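Local coordinates for protein nisin leader peptide-processing serine protease NisP (PDB 4MZD) that probably acts as a subtilisin-like serine endopeptidase that removes the leader peptide from the precursor of the antibiotic nisin, at residues N227-S230 with A231-A235. Numbering follows the deposited sequence. Where two conformers were deposited one is given.
Sequences NYKS and AINYA
Ile232 packs against the turn of helix that carries Tyr228, and the two residues give a compact example of how an alpha-helix closes on itself. The firm part is the backbone bond: the N of Ile232 donates to Tyr228 O at 2.9 Å, almost head-on to the carbonyl. Ile232 was modelled in two conformers; in the one described here the CG1 branch lies beside that same oxygen, 3.4 Å from Tyr228 O, because chi1 of -70° keeps it next to the backbone N. From there CD1 runs back toward the preceding turn and ends 4.5 Å from Tyr228 CB, a light apolar touch. On this inner face Ala231 adds its methyl, with CB 3.7 Å from Asn227 O, while its N bonds to that oxygen at 3.2 Å.

The outer face is looser. Asn233 N makes a short 2.8 Å bond to Lys229 O, and Asn233 CG approaches the same Lys229 O at 3.3 Å. Asn233 ND2 lies against CG and CD of the lysine stem, 3.8 Å from Lys229 CG, which chi1 of -169° sets anti to the backbone N and next to the amide. The two side chains run alongside each other in the same direction, and no hydrogen bond joins them. Exposed Ser230 accepts Tyr234 N through its carbonyl, and its OG makes a weak bond to Arg191.

Within the subtilisin-like domain, this stretch belongs to helix 222-238, which leads into the parallel strand 241-245. Tyr228, Ala231 and Tyr234 face helix 183-195, Tyr234 OH bonding to Asp195; Tyr228 OH reaches Gln207 of strand 200-210, and Phe282 from a loop touches Tyr228, Lys229 and Ile232.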
ATOM      1  N   ASN A 227      -5.389   7.907 -17.286  0.67 10.92           N
ATOM      2  CA  ASN A 227      -4.453   8.788 -16.593  0.67 11.12           C
ATOM      3  C   ASN A 227      -3.507   8.010 -15.677  0.67 10.83           C
ATOM      4  O   ASN A 227      -2.311   8.308 -15.612  0.67 11.62           O
ATOM      5  CB  ASN A 227      -5.204   9.875 -15.824  0.67 11.55           C
ATOM      6  CG  ASN A 227      -5.905  10.859 -16.740  0.67 12.10           C
ATOM      7  OD1 ASN A 227      -5.600  10.943 -17.929  0.67 13.14           O
ATOM      8  ND2 ASN A 227      -6.841  11.621 -16.184  0.67 12.73           N
ATOM      9  N   TYR A 228      -4.034   7.011 -14.977  1.00 10.78           N
ATOM     10  CA  TYR A 228      -3.177   6.109 -14.216  1.00 10.31           C
ATOM     11  C   TYR A 228      -2.246   5.366 -15.156  1.00 10.18           C
ATOM     12  O   TYR A 228      -1.058   5.217 -14.872  1.00 10.90           O
ATOM     13  CB  TYR A 228      -3.976   5.064 -13.457  1.00 10.78           C
ATOM     14  CG  TYR A 228      -4.519   5.481 -12.117  1.00 10.70           C
ATOM     15  CD1 TYR A 228      -5.879   5.405 -11.858  1.00 11.18           C
ATOM     16  CD2 TYR A 228      -3.679   5.909 -11.098  1.00 11.77           C
ATOM     17  CE1 TYR A 228      -6.395   5.759 -10.629  1.00 11.96           C
ATOM     18  CE2 TYR A 228      -4.184   6.268  -9.861  1.00 12.09           C
ATOM     19  CZ  TYR A 228      -5.541   6.188  -9.633  1.00 11.49           C
ATOM     20  OH  TYR A 228      -6.031   6.553  -8.394  1.00 12.72           O
ATOM     21  N   LYS A 229      -2.792   4.865 -16.264  1.00 10.61           N
ATOM     22  CA  LYS A 229      -1.980   4.071 -17.172  1.00 11.09           C
ATOM     23  C   LYS A 229      -0.784   4.876 -17.667  1.00 11.31           C
ATOM     24  O   LYS A 229       0.334   4.373 -17.718  1.00 11.77           O
ATOM     25  CB  LYS A 229      -2.802   3.563 -18.354  1.00 12.67           C
ATOM     26  CG  LYS A 229      -2.067   2.511 -19.168  1.00 14.60           C
ATOM     27  CD  LYS A 229      -2.636   2.379 -20.562  1.00 17.33           C
ATOM     28  CE  LYS A 229      -4.051   1.868 -20.537  1.00 18.00           C
ATOM     29  NZ  LYS A 229      -4.453   1.520 -21.926  1.00 18.04           N
ATOM     30  N   SER A 230      -1.025   6.130 -18.030  1.00 11.33           N
ATOM     31  CA  SER A 230       0.042   6.991 -18.514  1.00 11.85           C
ATOM     32  C   SER A 230       1.118   7.205 -17.445  1.00 11.47           C
ATOM     33  O   SER A 230       2.315   7.172 -17.735  1.00 11.83           O
ATOM     34  CB  SER A 230      -0.534   8.334 -18.961  1.00 12.97           C
ATOM     35  OG  SER A 230       0.479   9.168 -19.483  1.00 15.09           O
ATOM     36  N   ALA A 231       0.689   7.426 -16.207  1.00 11.26           N
ATOM     37  CA  ALA A 231       1.636   7.648 -15.122  1.00 11.32           C
ATOM     38  C   ALA A 231       2.461   6.394 -14.833  1.00 11.04           C
ATOM     39  O   ALA A 231       3.676   6.469 -14.607  1.00 11.69           O
ATOM     40  CB  ALA A 231       0.910   8.124 -13.866  1.00 12.02           C
ATOM     41  N   ILE A 232       1.803   5.244 -14.845  0.56 11.13           N
ATOM     42  CA  ILE A 232       2.476   3.975 -14.607  0.56 11.66           C
ATOM     43  C   ILE A 232       3.443   3.621 -15.735  0.56 11.89           C
ATOM     44  O   ILE A 232       4.541   3.120 -15.485  0.56 12.87           O
ATOM     45  CB  ILE A 232       1.450   2.857 -14.377  0.56 12.64           C
ATOM     46  CG1 ILE A 232       0.772   3.067 -13.026  0.56 13.35           C
ATOM     47  CG2 ILE A 232       2.107   1.484 -14.446  0.56 13.74           C
ATOM     48  CD1 ILE A 232      -0.513   2.323 -12.880  0.56 14.34           C
ATOM     49  N   ASN A 233       3.042   3.890 -16.974  1.00 11.90           N
ATOM     50  CA  ASN A 233       3.933   3.686 -18.107  1.00 13.39           C
ATOM     51  C   ASN A 233       5.161   4.570 -17.998  1.00 13.02           C
ATOM     52  O   ASN A 233       6.264   4.152 -18.326  1.00 13.31           O
ATOM     53  CB  ASN A 233       3.208   3.951 -19.425  1.00 15.49           C
ATOM     54  CG  ASN A 233       2.294   2.812 -19.821  1.00 18.39           C
ATOM     55  OD1 ASN A 233       2.459   1.681 -19.363  1.00 20.63           O
ATOM     56  ND2 ASN A 233       1.329   3.098 -20.685  1.00 19.04           N
ATOM     57  N   TYR A 234       4.963   5.793 -17.526  1.00 12.67           N
ATOM     58  CA  TYR A 234       6.078   6.704 -17.337  1.00 13.15           C
ATOM     59  C   TYR A 234       7.025   6.190 -16.258  1.00 12.67           C
ATOM     60  O   TYR A 234       8.241   6.181 -16.435  1.00 13.59           O
ATOM     61  CB  TYR A 234       5.574   8.094 -16.980  1.00 13.41           C
ATOM     62  CG  TYR A 234       6.690   9.083 -16.803  1.00 14.36           C
ATOM     63  CD1 TYR A 234       7.365   9.590 -17.906  1.00 16.03           C
ATOM     64  CD2 TYR A 234       7.086   9.499 -15.535  1.00 14.57           C
ATOM     65  CE1 TYR A 234       8.395  10.483 -17.759  1.00 16.65           C
ATOM     66  CE2 TYR A 234       8.120  10.406 -15.377  1.00 15.21           C
ATOM     67  CZ  TYR A 234       8.770  10.895 -16.500  1.00 16.10           C
ATOM     68  OH  TYR A 234       9.805  11.795 -16.390  1.00 17.34           O
ATOM     69  N   ALA A 235       6.465   5.754 -15.137  1.00 11.50           N
ATOM     70  CA  ALA A 235       7.284   5.213 -14.058  1.00 11.63           C
ATOM     71  C   ALA A 235       8.103   4.033 -14.569  1.00 11.43           C
ATOM     72  O   ALA A 235       9.293   3.925 -14.290  1.00 11.99           O
ATOM     73  CB  ALA A 235       6.403   4.799 -12.885  1.00 12.78           C
TER